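Local structure of 3-hydroxyacyl-CoA dehydrogenase (Burkholderia thailandensis, 4XGN) at residues V15-G20 / V41-N46; S23-G28 / G197-P202; V147-A152 / R236-N241. The protein probably catalyses the NAD-dependent oxidation of 3-hydroxyacyl-CoA to the 3-ketoacyl thioester, as a short-chain dehydrogenase with a Rossmann-type NAD-binding fold. All coordinates share one frame; numbering follows the deposited sequence.

In the fold
From the N terminus, interaction 1 comes first: strand 15-19 and strand 39-44 pair up, closing a loop that contains helix 24-35. Residues 23-28, leading into that helix, are one half of interaction 2, whose other half, 197-202, follows strand 189-196 much later in the chain; interactions 1 and 2 therefore cross. Strand 146-151 opens interaction 3 inside the long loop of interaction 2, and helix 228-240 closes it beyond 202, a second crossing. Interactions 1 and 3 stand in series, yet Phe16 meets Phe239 between them. Together they join one parallel sheet to two of its helices, and all three reach the same NAD.

Interaction 1 of 3, residues V15-G20 / V41-N46; sequences VFLITG and VLADLN. With NAD (nicotinamide-adenine-dinucleotide), chain I.
Strand 15-19 holds Val41 through both its N-H and its C=O: the N-H goes to Phe16 O, and the O takes the N-H of Ile18 at 2.8 Å (Ile18 N to Val41 O). Ala43 N then bonds to Ile18 O, and a weak bond from Gly20 N to Ala43 O ends this parallel pairing. Leu17, Val41 and Ala43 put their side chains on one face of the sheet. There Leu17, with CG anti to the backbone N (chi1 172°), lays CD1 3.5 Å from Val41 CG1 and also touches Ala43 CB. Ile18 and Leu42 meet more loosely on the other face.

At the C-terminal end of strand 39-44, Asp44 turns to the cofactor. From CB the side chain leaves with CG anti to the backbone N (chi1 -157°), and CG comes 3.3 Å from NAD O3B. At the tip the carboxylate holds both adenosine ribose hydroxyls: OD1 accepts from NAD O2B at 2.6 Å and OD2 from NAD O3B at 2.7 Å. OD1 also takes the N-H of Asn46, making an Asx turn, while OD2 has a second donor in Ala22 N, so protein backbone fixes the carboxylate that fixes the ribose. An acidic residue at the end of the second strand that binds both ribose hydroxyls is well known from NAD-dependent Rossmann enzymes. Leu45 CD1 packs against the adenine, 3.5 Å from NAD C5A.

Helix 69-82 packs on Leu17 and Val41, helix 24-35 on Ile18 and Leu42, and strand 60-63 continues the sheet beyond strand 39-44.

Interaction 2 of 3, residues S23-G28 / G197-P202; sequences SGLGAG and GIFETP. With NAD (nicotinamide-adenine-dinucleotide), chain I.
Leu25 and Phe199 cross at about a right angle, Leu25 CD2 lying 3.8 Å from Phe199 CD2, and the same methyl also touches Thr201 CG2. Gly24 CA packs on Thr201 CG2 at 3.7 Å, glycine allowing backbone and methyl to close up beside the diphosphate. Ser23 OG sits against the ring of Pro202, 3.3 Å from its CG.

The two segments share no direct hydrogen bond; NAD bridges them, bonding to both. Three bonds grip the diphosphate: Ser23 OG donates to NAD O2A at 2.6 Å, Leu25 N to NAD O2N at 2.7 Å, and Thr201 OG1 to NAD O1N at 2.6 Å. Thr201 chi1 of 72° sends OG1 to the phosphate and CG2 toward Gly24 and Leu25; OG1 also accepts from Met203 N. Gly24 and Gly26 belong to the TGxxxGxG motif of classical short-chain dehydrogenases, whose turn into helix 24-35 lies at the diphosphate, where the helix dipole would be expected to favour the negative charge.

The carboxamide of the nicotinamide is clamped by one residue's backbone: Phe199 N donates to NAD O7N at 2.8 Å, and NAD N7N donates back to Phe199 O at 3.3 Å. This pair fixes the rotation of the amide.

Helix 24-35 thus faces the loop after strand 189-196. Tyr231 of helix 228-240 touches both Leu25 and Phe199, and Met243 of the second subunit packs on Phe199.

Interaction 3 of 3, residues V147-A152 / R236-N241; sequences VIVSTA and RQIFEN. With NAD (nicotinamide-adenine-dinucleotide), chain I.
Strand 147-151 and helix 236-240 run nearly antiparallel, at 154° with their axes 9.0 Å apart, which sets Val147 and Val149 against Ile238 and Phe239. As alternate strand residues, both valines point to the helix. Val147 meets the ring of Phe239 at its edge: CB lies in the ring plane, 3.6 Å from Phe239 CD1, with CG1 alongside. Val149 reaches across with CG2, which touches Ile238 CG2 at 3.7 Å and, more loosely, Phe239 CE1. Ile238 CG2 also meets Val147 CG1 at 3.9 Å; chi1 of -67° stands this methyl anti to the backbone N, toward both valines. The Phe239 ring also packs on Phe16, linking the contact to strand 15-19.

The contact itself is apolar; polar side chains of 236-241 bond to one another and to the second subunit. Arg236 and Glu240 form a salt bridge, Arg236 NE and NH2 both donating to Glu240 OE2, NE at 3.0 Å. Asn241 ND2 gives a straight bond to Gln237 OE1 at 2.9 Å, and also donates to Glu230 O of the second subunit.

At the far end of the strand, Thr151 CG2 comes 3.4 Å from NAD O4D, and Thr151 O takes a bond from Lys170 NZ, which binds NAD too. A helix packed on a central parallel strand whose C-terminal end reaches the cofactor is the Rossmann arrangement of short-chain dehydrogenases.

Interaction 1 of 3, residues V15-G20 / V41-N46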
loop_
_atom_site.group_PDB
_atom_site.type_symbol
_atom_site.label_atom_id
_atom_site.label_comp_id
_atom_site.label_asym_id
_atom_site.label_seq_id
_atom_site.Cartn_x
_atom_site.Cartn_y
_atom_site.Cartn_z
ATOM N N VAL A 15 11.444 -14.799 28.302
ATOM C CA VAL A 15 10.172 -15.475 28.087
ATOM C C VAL A 15 9.395 -14.944 26.892
ATOM O O VAL A 15 9.306 -13.732 26.697
ATOM C CB VAL A 15 9.296 -15.434 29.362
ATOM C CG1 VAL A 15 7.917 -16.083 29.147
ATOM C CG2 VAL A 15 10.022 -16.144 30.489
ATOM N N PHE A 16 8.810 -15.884 26.139
ATOM C CA PHE A 16 8.008 -15.575 24.926
ATOM C C PHE A 16 6.689 -16.270 25.013
ATOM O O PHE A 16 6.632 -17.496 25.180
ATOM C CB PHE A 16 8.749 -16.019 23.668
ATOM C CG PHE A 16 10.040 -15.344 23.543
ATOM C CD1 PHE A 16 11.140 -15.831 24.231
ATOM C CD2 PHE A 16 10.134 -14.093 22.907
ATOM C CE1 PHE A 16 12.341 -15.157 24.217
ATOM C CE2 PHE A 16 11.351 -13.420 22.894
ATOM C CZ PHE A 16 12.443 -13.964 23.544
ATOM N N LEU A 17 5.634 -15.459 24.905
ATOM C CA LEU A 17 4.236 -15.909 24.987
ATOM C C LEU A 17 3.762 -16.048 23.560
ATOM O O LEU A 17 3.884 -15.082 22.779
ATOM C CB LEU A 17 3.388 -14.917 25.770
ATOM C CG LEU A 17 1.863 -15.182 25.772
ATOM C CD1 LEU A 17 1.515 -16.545 26.340
ATOM C CD2 LEU A 17 1.190 -14.086 26.588
ATOM N N ILE A 18 3.303 -17.246 23.215
ATOM C CA ILE A 18 2.960 -17.580 21.856
ATOM C C ILE A 18 1.510 -18.101 21.857
ATOM O O ILE A 18 1.247 -19.203 22.341
ATOM C CB ILE A 18 3.874 -18.630 21.257
ATOM C CG1 ILE A 18 5.367 -18.225 21.373
ATOM C CG2 ILE A 18 3.520 -18.888 19.803
ATOM C CD1 ILE A 18 6.335 -19.290 20.943
ATOM N N THR A 19 0.630 -17.357 21.208
ATOM C CA THR A 19 -0.765 -17.777 21.052
ATOM C C THR A 19 -0.856 -18.652 19.818
ATOM O O THR A 19 -0.107 -18.466 18.852
ATOM C CB THR A 19 -1.777 -16.647 20.982
ATOM O OG1 THR A 19 -1.754 -16.049 19.687
ATOM C CG2 THR A 19 -1.589 -15.639 22.120
ATOM N N GLY A 20 -1.802 -19.592 19.826
ATOM C CA GLY A 20 -1.831 -20.618 18.798
ATOM C C GLY A 20 -0.595 -21.508 18.833
ATOM O O GLY A 20 -0.275 -22.184 17.877
ATOM N N VAL A 41 5.774 -19.746 26.836
ATOM C CA VAL A 41 4.440 -20.021 27.284
ATOM C C VAL A 41 3.567 -20.157 26.054
ATOM O O VAL A 41 3.516 -19.210 25.235
ATOM C CB VAL A 41 3.879 -18.878 28.153
ATOM C CG1 VAL A 41 2.414 -19.160 28.559
ATOM C CG2 VAL A 41 4.777 -18.678 29.380
ATOM N N LEU A 42 2.886 -21.309 25.937
ATOM C CA LEU A 42 1.987 -21.582 24.841
ATOM C C LEU A 42 0.592 -21.363 25.306
ATOM O O LEU A 42 0.148 -21.982 26.262
ATOM C CB LEU A 42 2.156 -23.010 24.322
ATOM C CG LEU A 42 3.600 -23.465 24.120
ATOM C CD1 LEU A 42 3.653 -24.921 23.637
ATOM C CD2 LEU A 42 4.262 -22.561 23.125
ATOM N N ALA A 43 -0.131 -20.508 24.575
ATOM C CA ALA A 43 -1.531 -20.171 24.861
ATOM C C ALA A 43 -2.410 -20.661 23.698
ATOM O O ALA A 43 -2.220 -20.262 22.565
ATOM C CB ALA A 43 -1.650 -18.672 25.074
ATOM N N ASP A 44 -3.310 -21.603 23.944
ATOM C CA ASP A 44 -4.074 -22.201 22.885
ATOM C C ASP A 44 -5.328 -22.807 23.457
ATOM O O ASP A 44 -5.390 -23.071 24.661
ATOM C CB ASP A 44 -3.216 -23.303 22.217
ATOM C CG ASP A 44 -3.641 -23.636 20.792
ATOM O OD1 ASP A 44 -4.745 -24.201 20.583
ATOM O OD2 ASP A 44 -2.815 -23.362 19.854
ATOM N N LEU A 45 -6.305 -23.081 22.581
ATOM C CA LEU A 45 -7.451 -23.909 22.965
ATOM C C LEU A 45 -7.129 -25.404 23.150
ATOM O O LEU A 45 -7.847 -26.130 23.889
ATOM C CB LEU A 45 -8.559 -23.773 21.921
ATOM C CG LEU A 45 -9.010 -22.356 21.603
ATOM C CD1 LEU A 45 -9.971 -22.406 20.416
ATOM C CD2 LEU A 45 -9.657 -21.723 22.835
ATOM N N ASN A 46 -6.076 -25.878 22.465
ATOM C CA ASN A 46 -5.841 -27.300 22.332
ATOM C C ASN A 46 -5.060 -27.763 23.562
ATOM O O ASN A 46 -3.844 -27.601 23.604
ATOM C CB ASN A 46 -5.045 -27.608 21.072
ATOM C CG ASN A 46 -4.957 -29.079 20.773
ATOM O OD1 ASN A 46 -4.983 -29.915 21.670
ATOM N ND2 ASN A 46 -4.769 -29.406 19.493
HETATM P PA NAD I . -3.118 -23.864 12.925
HETATM O O1A NAD I . -4.563 -24.179 12.776
HETATM O O2A NAD I . -2.140 -24.980 12.729
HETATM O O5B NAD I . -2.823 -23.176 14.342
HETATM C C5B NAD I . -3.702 -22.217 14.890
HETATM C C4B NAD I . -3.752 -22.403 16.417
HETATM O O4B NAD I . -4.617 -21.461 16.799
HETATM C C3B NAD I . -4.386 -23.763 16.808
HETATM O O3B NAD I . -3.573 -24.566 17.598
HETATM C C2B NAD I . -5.687 -23.255 17.457
HETATM O O2B NAD I . -6.218 -24.253 18.404
HETATM C C1B NAD I . -5.415 -22.048 17.946
HETATM N N9A NAD I . -6.580 -21.235 18.114
HETATM C C8A NAD I . -7.663 -21.077 17.290
HETATM N N7A NAD I . -8.583 -20.251 17.887
HETATM C C5A NAD I . -8.025 -19.909 19.040
HETATM C C6A NAD I . -8.478 -19.087 20.040
HETATM N N6A NAD I . -9.730 -18.411 20.143
HETATM N N1A NAD I . -7.707 -18.894 21.121
HETATM C C2A NAD I . -6.485 -19.499 21.245
HETATM N N3A NAD I . -6.018 -20.303 20.245
HETATM C C4A NAD I . -6.822 -20.499 19.178
HETATM O O3 NAD I . -2.932 -22.766 11.766
HETATM P PN NAD I . -1.574 -21.912 11.484
HETATM O O1N NAD I . -1.298 -22.081 10.026
HETATM O O2N NAD I . -0.397 -22.234 12.392
HETATM O O5D NAD I . -2.069 -20.392 11.747
HETATM C C5D NAD I . -1.305 -19.461 12.512
HETATM C C4D NAD I . -1.584 -18.055 12.142
HETATM O O4D NAD I . -1.101 -17.904 10.873
HETATM C C3D NAD I . -3.101 -17.747 12.074
HETATM O O3D NAD I . -3.375 -16.483 12.500
HETATM C C2D NAD I . -3.334 -17.913 10.545
HETATM O O2D NAD I . -4.603 -17.234 10.121
HETATM C C1D NAD I . -2.269 -17.359 10.005
HETATM N N1N NAD I . -1.910 -17.701 8.633
HETATM C C2N NAD I . -1.724 -18.993 8.199
HETATM C C3N NAD I . -1.382 -19.286 6.885
HETATM C C7N NAD I . -1.221 -20.682 6.363
HETATM O O7N NAD I . -1.159 -20.858 5.169
HETATM N N7N NAD I . -1.100 -21.778 7.257
HETATM C C4N NAD I . -1.200 -18.208 5.992
HETATM C C5N NAD I . -1.348 -16.917 6.432
HETATM C C6N NAD I . -1.692 -16.662 7.742
#

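Interaction 2 of 3, residues S23-G28 / G197-P202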
loop_
_atom_site.group_PDB
_atom_site.type_symbol
_atom_site.label_atom_id
_atom_site.label_comp_id
_atom_site.label_asym_id
_atom_site.label_seq_id
_atom_site.Cartn_x
_atom_site.Cartn_y
_atom_site.Cartn_z
ATOM N N SER A 23 0.227 -25.534 17.633
ATOM C CA SER A 23 0.188 -26.076 16.254
ATOM C C SER A 23 0.871 -25.126 15.292
ATOM O O SER A 23 1.092 -23.951 15.622
ATOM C CB SER A 23 -1.285 -26.234 15.857
ATOM O OG SER A 23 -1.554 -26.718 14.551
ATOM N N GLY A 24 1.213 -25.658 14.121
ATOM C CA GLY A 24 1.520 -24.868 12.940
ATOM C C GLY A 24 2.572 -23.796 13.191
ATOM O O GLY A 24 3.699 -24.074 13.692
ATOM N N LEU A 25 2.236 -22.559 12.806
ATOM C CA LEU A 25 3.204 -21.488 12.925
ATOM C C LEU A 25 3.597 -21.148 14.362
ATOM O O LEU A 25 4.771 -20.893 14.631
ATOM C CB LEU A 25 2.718 -20.238 12.167
ATOM C CG LEU A 25 2.334 -20.403 10.731
ATOM C CD1 LEU A 25 1.994 -19.043 10.069
ATOM C CD2 LEU A 25 3.410 -21.138 9.921
ATOM N N GLY A 26 2.643 -21.184 15.281
ATOM C CA GLY A 26 2.905 -20.945 16.680
ATOM C C GLY A 26 3.868 -21.984 17.251
ATOM O O GLY A 26 4.833 -21.620 17.932
ATOM N N ALA A 27 3.639 -23.251 16.902
ATOM C CA ALA A 27 4.458 -24.387 17.348
ATOM C C ALA A 27 5.879 -24.254 16.784
ATOM O O ALA A 27 6.877 -24.398 17.503
ATOM C CB ALA A 27 3.860 -25.716 16.946
ATOM N N GLY A 28 5.992 -23.931 15.489
ATOM C CA GLY A 28 7.298 -23.779 14.869
ATOM C C GLY A 28 8.083 -22.641 15.496
ATOM O O GLY A 28 9.303 -22.755 15.723
ATOM N N GLY A 197 1.999 -15.989 3.257
ATOM C CA GLY A 197 1.280 -16.473 2.103
ATOM C C GLY A 197 0.591 -17.809 2.357
ATOM O O GLY A 197 -0.544 -17.829 2.856
ATOM N N ILE A 198 1.229 -18.911 1.964
ATOM C CA ILE A 198 0.619 -20.218 2.175
ATOM C C ILE A 198 1.659 -21.107 2.803
ATOM O O ILE A 198 2.728 -21.313 2.210
ATOM C CB ILE A 198 0.082 -20.880 0.892
ATOM C CG1 ILE A 198 -0.636 -19.867 -0.003
ATOM C CG2 ILE A 198 -0.852 -22.035 1.279
ATOM C CD1 ILE A 198 -0.663 -20.335 -1.427
ATOM N N PHE A 199 1.306 -21.640 3.978
ATOM C CA PHE A 199 2.210 -22.417 4.800
ATOM C C PHE A 199 1.644 -23.774 5.105
ATOM O O PHE A 199 0.443 -23.914 5.342
ATOM C CB PHE A 199 2.563 -21.669 6.108
ATOM C CG PHE A 199 3.667 -20.689 5.939
ATOM C CD1 PHE A 199 3.476 -19.510 5.195
ATOM C CD2 PHE A 199 4.938 -20.964 6.434
ATOM C CE1 PHE A 199 4.508 -18.624 5.003
ATOM C CE2 PHE A 199 5.944 -20.072 6.256
ATOM C CZ PHE A 199 5.761 -18.916 5.534
ATOM N N GLU A 200 2.530 -24.760 5.122
ATOM C CA GLU A 200 2.151 -26.132 5.440
ATOM C C GLU A 200 1.870 -26.351 6.948
ATOM O O GLU A 200 2.795 -26.593 7.726
ATOM C CB GLU A 200 3.219 -27.091 4.943
ATOM C CG GLU A 200 2.795 -28.539 5.044
ATOM C CD GLU A 200 3.864 -29.444 4.547
ATOM O OE1 GLU A 200 4.812 -29.674 5.294
ATOM O OE2 GLU A 200 3.782 -29.879 3.390
ATOM N N THR A 201 0.595 -26.245 7.334
ATOM C CA THR A 201 0.172 -26.437 8.698
ATOM C C THR A 201 -1.182 -27.143 8.728
ATOM O O THR A 201 -1.860 -27.198 7.724
ATOM C CB THR A 201 0.009 -25.084 9.431
ATOM O OG1 THR A 201 -1.162 -24.398 8.932
ATOM C CG2 THR A 201 1.216 -24.228 9.277
ATOM N N PRO A 202 -1.650 -27.546 9.913
ATOM C CA PRO A 202 -3.025 -28.042 9.983
ATOM C C PRO A 202 -4.136 -27.054 9.568
ATOM O O PRO A 202 -5.266 -27.490 9.341
ATOM C CB PRO A 202 -3.170 -28.450 11.459
ATOM C CG PRO A 202 -1.760 -28.691 11.926
ATOM C CD PRO A 202 -0.943 -27.692 11.196
HETATM P PA NAD I . -3.118 -23.864 12.925
HETATM O O1A NAD I . -4.563 -24.179 12.776
HETATM O O2A NAD I . -2.140 -24.980 12.729
HETATM O O5B NAD I . -2.823 -23.176 14.342
HETATM C C5B NAD I . -3.702 -22.217 14.890
HETATM C C4B NAD I . -3.752 -22.403 16.417
HETATM O O4B NAD I . -4.617 -21.461 16.799
HETATM C C3B NAD I . -4.386 -23.763 16.808
HETATM O O3B NAD I . -3.573 -24.566 17.598
HETATM C C2B NAD I . -5.687 -23.255 17.457
HETATM O O2B NAD I . -6.218 -24.253 18.404
HETATM C C1B NAD I . -5.415 -22.048 17.946
HETATM N N9A NAD I . -6.580 -21.235 18.114
HETATM C C8A NAD I . -7.663 -21.077 17.290
HETATM N N7A NAD I . -8.583 -20.251 17.887
HETATM C C5A NAD I . -8.025 -19.909 19.040
HETATM C C6A NAD I . -8.478 -19.087 20.040
HETATM N N6A NAD I . -9.730 -18.411 20.143
HETATM N N1A NAD I . -7.707 -18.894 21.121
HETATM C C2A NAD I . -6.485 -19.499 21.245
HETATM N N3A NAD I . -6.018 -20.303 20.245
HETATM C C4A NAD I . -6.822 -20.499 19.178
HETATM O O3 NAD I . -2.932 -22.766 11.766
HETATM P PN NAD I . -1.574 -21.912 11.484
HETATM O O1N NAD I . -1.298 -22.081 10.026
HETATM O O2N NAD I . -0.397 -22.234 12.392
HETATM O O5D NAD I . -2.069 -20.392 11.747
HETATM C C5D NAD I . -1.305 -19.461 12.512
HETATM C C4D NAD I . -1.584 -18.055 12.142
HETATM O O4D NAD I . -1.101 -17.904 10.873
HETATM C C3D NAD I . -3.101 -17.747 12.074
HETATM O O3D NAD I . -3.375 -16.483 12.500
HETATM C C2D NAD I . -3.334 -17.913 10.545
HETATM O O2D NAD I . -4.603 -17.234 10.121
HETATM C C1D NAD I . -2.269 -17.359 10.005
HETATM N N1N NAD I . -1.910 -17.701 8.633
HETATM C C2N NAD I . -1.724 -18.993 8.199
HETATM C C3N NAD I . -1.382 -19.286 6.885
HETATM C C7N NAD I . -1.221 -20.682 6.363
HETATM O O7N NAD I . -1.159 -20.858 5.169
HETATM N N7N NAD I . -1.100 -21.778 7.257
HETATM C C4N NAD I . -1.200 -18.208 5.992
HETATM C C5N NAD I . -1.348 -16.917 6.432
HETATM C C6N NAD I . -1.692 -16.662 7.742
#

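Interaction 3 of 3, residues V147-A152 / R236-N241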
loop_
_atom_site.group_PDB
_atom_site.type_symbol
_atom_site.label_atom_id
_atom_site.label_comp_id
_atom_site.label_asym_id
_atom_site.label_seq_id
_atom_site.Cartn_x
_atom_site.Cartn_y
_atom_site.Cartn_z
ATOM N N VAL A 147 8.807 -6.835 22.552
ATOM C CA VAL A 147 8.480 -6.762 21.157
ATOM C C VAL A 147 7.268 -7.623 20.945
ATOM O O VAL A 147 7.148 -8.688 21.556
ATOM C CB VAL A 147 9.624 -7.327 20.311
ATOM C CG1 VAL A 147 9.270 -7.347 18.821
ATOM C CG2 VAL A 147 10.895 -6.539 20.580
ATOM N N ILE A 148 6.336 -7.133 20.136
ATOM C CA ILE A 148 5.077 -7.810 19.863
ATOM C C ILE A 148 5.045 -8.115 18.377
ATOM O O ILE A 148 5.236 -7.208 17.579
ATOM C CB ILE A 148 3.894 -6.909 20.251
ATOM C CG1 ILE A 148 3.884 -6.783 21.754
ATOM C CG2 ILE A 148 2.566 -7.437 19.679
ATOM C CD1 ILE A 148 2.931 -5.840 22.413
ATOM N N VAL A 149 4.779 -9.363 18.031
ATOM C CA VAL A 149 4.653 -9.797 16.646
ATOM C C VAL A 149 3.274 -10.421 16.447
ATOM O O VAL A 149 2.877 -11.299 17.190
ATOM C CB VAL A 149 5.708 -10.835 16.276
ATOM C CG1 VAL A 149 5.568 -11.248 14.817
ATOM C CG2 VAL A 149 7.115 -10.271 16.508
ATOM N N SER A 150 2.528 -9.934 15.470
ATOM C CA SER A 150 1.220 -10.501 15.128
ATOM C C SER A 150 1.225 -11.077 13.726
ATOM O O SER A 150 2.118 -10.783 12.912
ATOM C CB SER A 150 0.157 -9.468 15.289
ATOM O OG SER A 150 0.105 -8.945 16.605
ATOM N N THR A 151 0.239 -11.948 13.473
ATOM C CA THR A 151 0.148 -12.631 12.198
ATOM C C THR A 151 -1.076 -12.139 11.463
ATOM O O THR A 151 -2.218 -12.330 11.904
ATOM C CB THR A 151 0.089 -14.164 12.359
ATOM O OG1 THR A 151 1.116 -14.613 13.282
ATOM C CG2 THR A 151 0.247 -14.827 11.009
ATOM N N ALA A 152 -0.868 -11.461 10.345
ATOM C CA ALA A 152 -1.905 -11.150 9.453
ATOM C C ALA A 152 -1.977 -12.303 8.405
ATOM O O ALA A 152 -2.120 -13.455 8.798
ATOM C CB ALA A 152 -1.720 -9.769 8.854
ATOM N N ARG A 236 12.228 -14.346 14.706
ATOM C CA ARG A 236 13.517 -14.117 15.399
ATOM C C ARG A 236 14.208 -12.861 14.897
ATOM O O ARG A 236 14.718 -12.075 15.668
ATOM C CB ARG A 236 14.408 -15.338 15.201
ATOM C CG ARG A 236 15.819 -15.144 15.699
ATOM C CD ARG A 236 16.601 -16.428 15.834
ATOM N NE ARG A 236 17.821 -16.106 16.560
ATOM C CZ ARG A 236 18.668 -17.005 17.053
ATOM N NH1 ARG A 236 18.503 -18.301 16.809
ATOM N NH2 ARG A 236 19.721 -16.600 17.756
ATOM N N GLN A 237 14.178 -12.631 13.586
ATOM C CA GLN A 237 14.800 -11.400 13.022
ATOM C C GLN A 237 14.134 -10.148 13.591
ATOM O O GLN A 237 14.797 -9.174 13.917
ATOM C CB GLN A 237 14.783 -11.419 11.501
ATOM C CG GLN A 237 15.094 -10.073 10.837
ATOM C CD GLN A 237 16.528 -9.579 10.987
ATOM O OE1 GLN A 237 16.801 -8.397 10.701
ATOM N NE2 GLN A 237 17.439 -10.438 11.459
ATOM N N ILE A 238 12.802 -10.155 13.665
ATOM C CA ILE A 238 12.096 -9.060 14.258
ATOM C C ILE A 238 12.481 -8.829 15.715
ATOM O O ILE A 238 12.728 -7.696 16.118
ATOM C CB ILE A 238 10.573 -9.219 14.123
ATOM C CG1 ILE A 238 10.159 -9.113 12.656
ATOM C CG2 ILE A 238 9.861 -8.223 15.071
ATOM C CD1 ILE A 238 8.770 -9.646 12.351
ATOM N N PHE A 239 12.555 -9.899 16.516
ATOM C CA PHE A 239 13.073 -9.760 17.870
ATOM C C PHE A 239 14.473 -9.195 17.932
ATOM O O PHE A 239 14.704 -8.335 18.749
ATOM C CB PHE A 239 12.997 -11.100 18.640
ATOM C CG PHE A 239 11.593 -11.549 19.005
ATOM C CD1 PHE A 239 10.608 -10.656 19.354
ATOM C CD2 PHE A 239 11.301 -12.911 19.076
ATOM C CE1 PHE A 239 9.328 -11.102 19.706
ATOM C CE2 PHE A 239 10.041 -13.371 19.437
ATOM C CZ PHE A 239 9.050 -12.463 19.735
ATOM N N GLU A 240 15.365 -9.617 17.038
ATOM C CA GLU A 240 16.769 -9.214 17.092
ATOM C C GLU A 240 17.113 -7.926 16.357
ATOM O O GLU A 240 18.267 -7.517 16.411
ATOM C CB GLU A 240 17.654 -10.373 16.623
ATOM C CG GLU A 240 17.489 -11.605 17.530
ATOM C CD GLU A 240 18.346 -12.809 17.157
ATOM O OE1 GLU A 240 18.746 -12.971 15.979
ATOM O OE2 GLU A 240 18.607 -13.632 18.050
ATOM N N ASN A 241 16.173 -7.311 15.645
ATOM C CA ASN A 241 16.492 -6.101 14.881
ATOM C C ASN A 241 15.818 -4.888 15.493
ATOM O O ASN A 241 14.619 -4.681 15.318
ATOM C CB ASN A 241 16.147 -6.265 13.412
ATOM C CG ASN A 241 16.761 -5.184 12.548
ATOM O OD1 ASN A 241 16.920 -4.028 12.971
ATOM N ND2 ASN A 241 17.130 -5.563 11.326
HETATM P PA NAD I . -3.118 -23.864 12.925
HETATM O O1A NAD I . -4.563 -24.179 12.776
HETATM O O2A NAD I . -2.140 -24.980 12.729
HETATM O O5B NAD I . -2.823 -23.176 14.342
HETATM C C5B NAD I . -3.702 -22.217 14.890
HETATM C C4B NAD I . -3.752 -22.403 16.417
HETATM O O4B NAD I . -4.617 -21.461 16.799
HETATM C C3B NAD I . -4.386 -23.763 16.808
HETATM O O3B NAD I . -3.573 -24.566 17.598
HETATM C C2B NAD I . -5.687 -23.255 17.457
HETATM O O2B NAD I . -6.218 -24.253 18.404
HETATM C C1B NAD I . -5.415 -22.048 17.946
HETATM N N9A NAD I . -6.580 -21.235 18.114
HETATM C C8A NAD I . -7.663 -21.077 17.290
HETATM N N7A NAD I . -8.583 -20.251 17.887
HETATM C C5A NAD I . -8.025 -19.909 19.040
HETATM C C6A NAD I . -8.478 -19.087 20.040
HETATM N N6A NAD I . -9.730 -18.411 20.143
HETATM N N1A NAD I . -7.707 -18.894 21.121
HETATM C C2A NAD I . -6.485 -19.499 21.245
HETATM N N3A NAD I . -6.018 -20.303 20.245
HETATM C C4A NAD I . -6.822 -20.499 19.178
HETATM O O3 NAD I . -2.932 -22.766 11.766
HETATM P PN NAD I . -1.574 -21.912 11.484
HETATM O O1N NAD I . -1.298 -22.081 10.026
HETATM O O2N NAD I . -0.397 -22.234 12.392
HETATM O O5D NAD I . -2.069 -20.392 11.747
HETATM C C5D NAD I . -1.305 -19.461 12.512
HETATM C C4D NAD I . -1.584 -18.055 12.142
HETATM O O4D NAD I . -1.101 -17.904 10.873
HETATM C C3D NAD I . -3.101 -17.747 12.074
HETATM O O3D NAD I . -3.375 -16.483 12.500
HETATM C C2D NAD I . -3.334 -17.913 10.545
HETATM O O2D NAD I . -4.603 -17.234 10.121
HETATM C C1D NAD I . -2.269 -17.359 10.005
HETATM N N1N NAD I . -1.910 -17.701 8.633
HETATM C C2N NAD I . -1.724 -18.993 8.199
HETATM C C3N NAD I . -1.382 -19.286 6.885
HETATM C C7N NAD I . -1.221 -20.682 6.363
HETATM O O7N NAD I . -1.159 -20.858 5.169
HETATM N N7N NAD I . -1.100 -21.778 7.257
HETATM C C4N NAD I . -1.200 -18.208 5.992
HETATM C C5N NAD I . -1.348 -16.917 6.432
HETATM C C6N NAD I . -1.692 -16.662 7.742
#